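Side-chain contacts in putative epimerase (Burkholderia cenocepacia, PDB 4LW8), which probably acts as an NAD(P)-dependent sugar epimerase or dehydratase in the biosynthesis of the lipopolysaccharide O-antigen of the bacterial outer membrane: residues Leu199-Leu202 with Val203-Ala207; Ala120-Leu124 with Asp125-Ser129. All blocks are in the same frame, centred on the assembly; numbering follows the deposited sequence. Where two conformers were deposited one is given.

Interaction 1: residues Leu199-Leu202 with Val203-Ala207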
ATOM      1  N   LEU A 199      19.194 -20.228  -1.606  1.00 25.99           N
ATOM      2  CA  LEU A 199      19.519 -21.474  -2.310  1.00 30.21           C
ATOM      3  C   LEU A 199      20.707 -21.322  -3.289  1.00 31.90           C
ATOM      4  O   LEU A 199      21.588 -22.190  -3.314  1.00 34.65           O
ATOM      5  CB  LEU A 199      18.272 -22.038  -3.020  1.00 33.08           C
ATOM      6  CG  LEU A 199      17.523 -23.136  -2.229  1.00 39.87           C
ATOM      7  CD1 LEU A 199      17.236 -22.720  -0.796  1.00 39.74           C
ATOM      8  CD2 LEU A 199      16.226 -23.557  -2.912  1.00 36.67           C
ATOM      9  N   PRO A 200      20.756 -20.227  -4.084  1.00 31.27           N
ATOM     10  CA  PRO A 200      21.978 -20.044  -4.885  1.00 31.22           C
ATOM     11  C   PRO A 200      23.258 -19.911  -4.043  1.00 33.80           C
ATOM     12  O   PRO A 200      24.329 -20.354  -4.472  1.00 33.64           O
ATOM     13  CB  PRO A 200      21.691 -18.755  -5.664  1.00 28.96           C
ATOM     14  CG  PRO A 200      20.183 -18.780  -5.835  1.00 26.82           C
ATOM     15  CD  PRO A 200      19.676 -19.316  -4.520  1.00 29.24           C
ATOM     16  N   LYS A 201      23.147 -19.332  -2.853  1.00 31.21           N
ATOM     17  CA  LYS A 201      24.291 -19.245  -1.944  1.00 30.83           C
ATOM     18  C   LYS A 201      24.760 -20.648  -1.542  1.00 32.53           C
ATOM     19  O   LYS A 201      25.951 -20.963  -1.621  1.00 33.64           O
ATOM     20  CB  LYS A 201      23.918 -18.417  -0.711  1.00 31.60           C
ATOM     21  CG  LYS A 201      25.055 -18.141   0.284  1.00 46.07           C
ATOM     22  CD  LYS A 201      24.485 -17.630   1.622  1.00 49.46           C
ATOM     23  CE  LYS A 201      25.567 -17.463   2.689  1.00 56.72           C
ATOM     24  NZ  LYS A 201      25.005 -17.127   4.044  1.00 59.54           N
ATOM     25  N   LEU A 202      23.808 -21.497  -1.151  1.00 30.39           N
ATOM     26  CA  LEU A 202      24.086 -22.888  -0.799  1.00 31.12           C
ATOM     27  C   LEU A 202      24.693 -23.635  -1.983  1.00 30.72           C
ATOM     28  O   LEU A 202      25.703 -24.328  -1.837  1.00 34.14           O
ATOM     29  CB  LEU A 202      22.810 -23.596  -0.342  1.00 34.58           C
ATOM     30  CG  LEU A 202      22.437 -23.593   1.143  1.00 48.15           C
ATOM     31  CD1 LEU A 202      22.668 -22.238   1.760  1.00 55.82           C
ATOM     32  CD2 LEU A 202      20.980 -23.988   1.297  1.00 44.56           C
ATOM     33  N   VAL A 203      24.071 -23.503  -3.153  1.00 30.91           N
ATOM     34  CA  VAL A 203      24.576 -24.159  -4.364  1.00 32.69           C
ATOM     35  C   VAL A 203      26.006 -23.704  -4.688  1.00 34.38           C
ATOM     36  O   VAL A 203      26.872 -24.527  -4.988  1.00 37.66           O
ATOM     37  CB  VAL A 203      23.646 -23.898  -5.575  1.00 34.57           C
ATOM     38  CG1 VAL A 203      24.331 -24.263  -6.900  1.00 32.24           C
ATOM     39  CG2 VAL A 203      22.348 -24.666  -5.407  1.00 34.84           C
ATOM     40  N   ALA A 204      26.253 -22.397  -4.611  1.00 30.02           N
ATOM     41  CA  ALA A 204      27.578 -21.849  -4.904  1.00 31.42           C
ATOM     42  C   ALA A 204      28.631 -22.440  -3.972  1.00 34.18           C
ATOM     43  O   ALA A 204      29.732 -22.783  -4.405  1.00 39.27           O
ATOM     44  CB  ALA A 204      27.574 -20.331  -4.800  1.00 28.77           C
ATOM     45  N   HIS A 205      28.288 -22.577  -2.696  1.00 30.27           N
ATOM     46  CA  HIS A 205      29.229 -23.155  -1.745  1.00 35.57           C
ATOM     47  C   HIS A 205      29.521 -24.615  -2.078  1.00 42.50           C
ATOM     48  O   HIS A 205      30.683 -25.019  -2.139  1.00 42.49           O
ATOM     49  CB  HIS A 205      28.716 -23.050  -0.305  1.00 32.71           C
ATOM     50  CG  HIS A 205      28.891 -21.695   0.309  1.00 31.22           C
ATOM     51  ND1 HIS A 205      28.220 -20.574  -0.140  1.00 28.96           N
ATOM     52  CD2 HIS A 205      29.676 -21.276   1.334  1.00 31.54           C
ATOM     53  CE1 HIS A 205      28.567 -19.533   0.596  1.00 36.52           C
ATOM     54  NE2 HIS A 205      29.458 -19.930   1.488  1.00 36.90           N
ATOM     55  N   TYR A 206      28.477 -25.409  -2.294  1.00 38.11           N
ATOM     56  CA  TYR A 206      28.692 -26.821  -2.577  1.00 36.43           C
ATOM     57  C   TYR A 206      29.395 -27.021  -3.915  1.00 37.47           C
ATOM     58  O   TYR A 206      30.216 -27.928  -4.063  1.00 37.48           O
ATOM     59  CB  TYR A 206      27.370 -27.586  -2.571  1.00 31.95           C
ATOM     60  CG  TYR A 206      27.019 -28.228  -1.245  1.00 34.88           C
ATOM     61  CD1 TYR A 206      27.602 -29.436  -0.858  1.00 36.43           C
ATOM     62  CD2 TYR A 206      26.092 -27.646  -0.394  1.00 33.52           C
ATOM     63  CE1 TYR A 206      27.274 -30.039   0.350  1.00 42.43           C
ATOM     64  CE2 TYR A 206      25.754 -28.244   0.822  1.00 35.90           C
ATOM     65  CZ  TYR A 206      26.350 -29.435   1.187  1.00 41.63           C
ATOM     66  OH  TYR A 206      26.017 -30.028   2.379  1.00 44.91           O
ATOM     67  N   ALA A 207      29.106 -26.148  -4.873  1.00 36.78           N
ATOM     68  CA  ALA A 207      29.657 -26.289  -6.217  1.00 40.10           C
ATOM     69  C   ALA A 207      31.171 -26.150  -6.221  1.00 43.11           C
ATOM     70  O   ALA A 207      31.855 -26.796  -7.020  1.00 41.52           O
ATOM     71  CB  ALA A 207      29.023 -25.265  -7.168  1.00 41.70           C
TER
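Lys201 O is gripped twice by one residue, His205, a turn further along the helix. The backbone His205 N gives it the ordinary i to i+4 bond at 3.0 Å, and the ring adds a second, shorter one, His205 ND1 to Lys201 O at 2.7 Å. The two donors come from opposite faces of the carbonyl plane. The ring nitrogen sits well above that plane, 42° out of it, and the oxygen in turn lies somewhat off the plane of the imidazole. Because CG of His205 is placed beside its own backbone N (chi1 -79°), the ring folds back along the helix and can reach the preceding turn. The bond requires a proton on ND1 and should limit rotation of the ring.

Lys201 runs alongside the imidazole and points the same way. Its CG packs 3.8 Å from His205 CE1, and the extended chain carries NZ past the ring to Ser214 O.

Around this pair the helix is regular. Val203 N bonds to Leu199 O at 2.8 Å, nearly straight at 170°, and Val203 CG2 rests against the same oxygen. Tyr206 N closes on Leu202 O at 3.0 Å, while Tyr206 OH is hydrogen-bonded to Ser265 OG and to Ile272 N.

The residues of helix 198-207 thus face different neighbours: Lys201 and His205 lie on Ile213 of strand 212-215, Leu202 and Tyr206 pack on Leu264 of helix 257-268, and Val203 and Ala204 meet Met319 of helix 308-321.

Interaction 2: residues Ala120-Leu124 with Asp125-Ser129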
ATOM      1  N   ALA A 120       0.109   3.335 -19.612  1.00 23.22           N
ATOM      2  CA  ALA A 120       0.598   3.163 -20.979  1.00 29.54           C
ATOM      3  C   ALA A 120      -0.257   2.151 -21.753  1.00 28.32           C
ATOM      4  O   ALA A 120      -0.623   2.384 -22.904  1.00 25.85           O
ATOM      5  CB  ALA A 120       2.062   2.727 -20.967  1.00 28.02           C
ATOM      6  N   LEU A 121      -0.577   1.028 -21.116  1.00 21.55           N
ATOM      7  CA  LEU A 121      -1.372  -0.005 -21.781  1.00 30.40           C
ATOM      8  C   LEU A 121      -2.805   0.470 -22.005  1.00 27.27           C
ATOM      9  O   LEU A 121      -3.400   0.248 -23.064  1.00 26.56           O
ATOM     10  CB  LEU A 121      -1.354  -1.299 -20.965  1.00 24.11           C
ATOM     11  CG  LEU A 121       0.047  -1.895 -20.736  1.00 23.58           C
ATOM     12  CD1 LEU A 121      -0.016  -3.017 -19.716  1.00 25.47           C
ATOM     13  CD2 LEU A 121       0.584  -2.419 -22.068  1.00 21.45           C
ATOM     14  N   SER A 122      -3.337   1.172 -21.017  1.00 28.60           N
ATOM     15  CA  SER A 122      -4.725   1.617 -21.048  1.00 30.44           C
ATOM     16  C   SER A 122      -4.954   2.629 -22.172  1.00 33.46           C
ATOM     17  O   SER A 122      -6.057   2.761 -22.700  1.00 29.89           O
ATOM     18  CB  SER A 122      -5.105   2.207 -19.681  1.00 31.90           C
ATOM     19  OG  SER A 122      -6.472   2.572 -19.639  1.00 45.14           O
ATOM     20  N   GLY A 123      -3.904   3.346 -22.540  1.00 33.07           N
ATOM     21  CA  GLY A 123      -4.010   4.345 -23.581  1.00 30.05           C
ATOM     22  C   GLY A 123      -3.852   3.800 -24.991  1.00 33.93           C
ATOM     23  O   GLY A 123      -4.002   4.545 -25.946  1.00 41.10           O
ATOM     24  N   LEU A 124      -3.558   2.509 -25.123  1.00 36.36           N
ATOM     25  CA  LEU A 124      -3.405   1.893 -26.440  1.00 40.81           C
ATOM     26  C   LEU A 124      -4.734   1.825 -27.174  1.00 45.62           C
ATOM     27  O   LEU A 124      -5.787   1.711 -26.552  1.00 39.84           O
ATOM     28  CB  LEU A 124      -2.822   0.486 -26.331  1.00 41.05           C
ATOM     29  CG  LEU A 124      -1.417   0.371 -25.745  1.00 41.34           C
ATOM     30  CD1 LEU A 124      -0.951  -1.075 -25.795  1.00 37.07           C
ATOM     31  CD2 LEU A 124      -0.477   1.282 -26.509  1.00 39.90           C
ATOM     32  N   ASP A 125      -4.665   1.884 -28.499  1.00 43.88           N
ATOM     33  CA  ASP A 125      -5.839   1.723 -29.350  1.00 52.91           C
ATOM     34  C   ASP A 125      -6.433   0.339 -29.155  1.00 47.61           C
ATOM     35  O   ASP A 125      -7.646   0.164 -29.100  1.00 43.68           O
ATOM     36  CB  ASP A 125      -5.476   1.941 -30.826  1.00 58.50           C
ATOM     37  CG  ASP A 125      -5.107   3.387 -31.135  1.00 64.67           C
ATOM     38  OD1 ASP A 125      -5.510   4.284 -30.367  1.00 72.03           O
ATOM     39  OD2 ASP A 125      -4.427   3.628 -32.158  1.00 64.53           O
ATOM     40  N   ARG A 126      -5.559  -0.653 -29.083  1.00 39.28           N
ATOM     41  CA  ARG A 126      -5.981  -2.011 -28.794  1.00 39.85           C
ATOM     42  C   ARG A 126      -5.332  -2.413 -27.477  1.00 40.79           C
ATOM     43  O   ARG A 126      -4.112  -2.480 -27.378  1.00 37.19           O
ATOM     44  CB  ARG A 126      -5.589  -2.967 -29.924  1.00 44.62           C
ATOM     45  CG  ARG A 126      -6.320  -4.308 -29.907  1.00 58.53           C
ATOM     46  CD  ARG A 126      -5.684  -5.313 -30.875  1.00 66.55           C
ATOM     47  NE  ARG A 126      -4.531  -5.975 -30.268  1.00 79.77           N
ATOM     48  CZ  ARG A 126      -3.267  -5.764 -30.625  1.00 81.26           C
ATOM     49  NH1 ARG A 126      -2.981  -4.916 -31.609  1.00 87.97           N
ATOM     50  NH2 ARG A 126      -2.287  -6.407 -30.004  1.00 70.44           N
ATOM     51  N   ARG A 127      -6.145  -2.665 -26.463  1.00 43.05           N
ATOM     52  CA  ARG A 127      -5.612  -2.999 -25.156  1.00 45.64           C
ATOM     53  C   ARG A 127      -5.292  -4.487 -25.121  1.00 40.71           C
ATOM     54  O   ARG A 127      -5.934  -5.271 -25.811  1.00 32.98           O
ATOM     55  CB  ARG A 127      -6.603  -2.609 -24.059  1.00 44.58           C
ATOM     56  CG  ARG A 127      -6.652  -1.098 -23.806  1.00 46.09           C
ATOM     57  CD  ARG A 127      -7.874  -0.721 -22.979  1.00 48.75           C
ATOM     58  NE  ARG A 127      -7.982   0.718 -22.757  1.00 56.91           N
ATOM     59  CZ  ARG A 127      -9.042   1.315 -22.216  1.00 63.05           C
ATOM     60  NH1 ARG A 127     -10.095   0.591 -21.850  1.00 67.42           N
ATOM     61  NH2 ARG A 127      -9.059   2.633 -22.054  1.00 58.09           N
ATOM     62  N   PRO A 128      -4.278  -4.877 -24.334  1.00 33.33           N
ATOM     63  CA  PRO A 128      -3.873  -6.290 -24.279  1.00 33.54           C
ATOM     64  C   PRO A 128      -4.991  -7.205 -23.775  1.00 36.70           C
ATOM     65  O   PRO A 128      -5.881  -6.742 -23.066  1.00 34.71           O
ATOM     66  CB  PRO A 128      -2.671  -6.284 -23.319  1.00 25.73           C
ATOM     67  CG  PRO A 128      -2.753  -4.986 -22.589  1.00 30.90           C
ATOM     68  CD  PRO A 128      -3.453  -4.013 -23.478  1.00 23.97           C
ATOM     69  N   SER A 129      -4.959  -8.479 -24.159  1.00 32.24           N
ATOM     70  CA  SER A 129      -5.955  -9.455 -23.714  0.60 32.67           C
ATOM     71  C   SER A 129      -5.651  -9.958 -22.299  1.00 35.32           C
ATOM     72  O   SER A 129      -6.522 -10.505 -21.615  1.00 32.45           O
ATOM     73  CB  SER A 129      -6.017 -10.645 -24.680  0.60 29.51           C
ATOM     74  OG  SER A 129      -6.256 -10.229 -26.010  0.60 30.59           O
TER
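The guanidinium of Arg127 turns its edge to the backbone carbonyl of Ser122 and one of its faces to the hydroxyl of the same residue. Arg127 NE makes the main bond, 2.8 Å to Ser122 O, with the oxygen close to the guanidinium plane. The approach is bent at the carbonyl, where the C=O...N angle is 123°. A weak second bond joins Arg127 NH2 to the same oxygen at 3.1 Å, so neighbouring nitrogens fork onto one acceptor. Ser122 OG, lying anti to its backbone N (chi1 -176°), comes over the guanidinium face, 3.5 Å from Arg127 NH2.

The arginine gets there by an extended run from CG to NE that passes across the end of the helix; on the way its CG lies 3.6 Å from Leu121 O. This is the C-terminal end of helix 103-122, where the last carbonyls have no further helical turn to supply N-H donors and Arg127 supplies them for Ser122 O. From here the chain swings round to enter strand 130-134, a parallel strand of the Rossmann-type sheet. A positive guanidinium here probably also interacts favourably with the helix dipole. Leu124 N still returns to Leu121 O, at 3.1 Å, as the chain leaves the helix.

Further round the turn, the CB of Pro128 points back toward residues 120-124, and its CG meets Leu121 CD2 at 4.2 Å. Leu124 takes a separate course: its CB lies 3.4 Å from Arg126 O, while its side chain packs on Ala82 of helix 74-84. Arg126 heads elsewhere, its NH2 bonding to Arg85 O.

How the interactions relate
Both contacts are local and fall in one chain, with interaction 2 (120-129) coming first and interaction 1 (199-207) later. Their centres are about 43 Å apart, on opposite sides of the chain's centre, and their nearest atoms are about 29 Å apart, so they do not touch. Interaction 2 shapes the turn from helix 103-122 into strand 130-134 of the large mixed sheet, in the Rossmann-type part that probably binds the dinucleotide. Interaction 1 lies within helix 198-207, which follows strand 180-189 of that same sheet but packs by the small sheet of strands 212-215 and 273-276, a part that in relatives usually contributes to the substrate side.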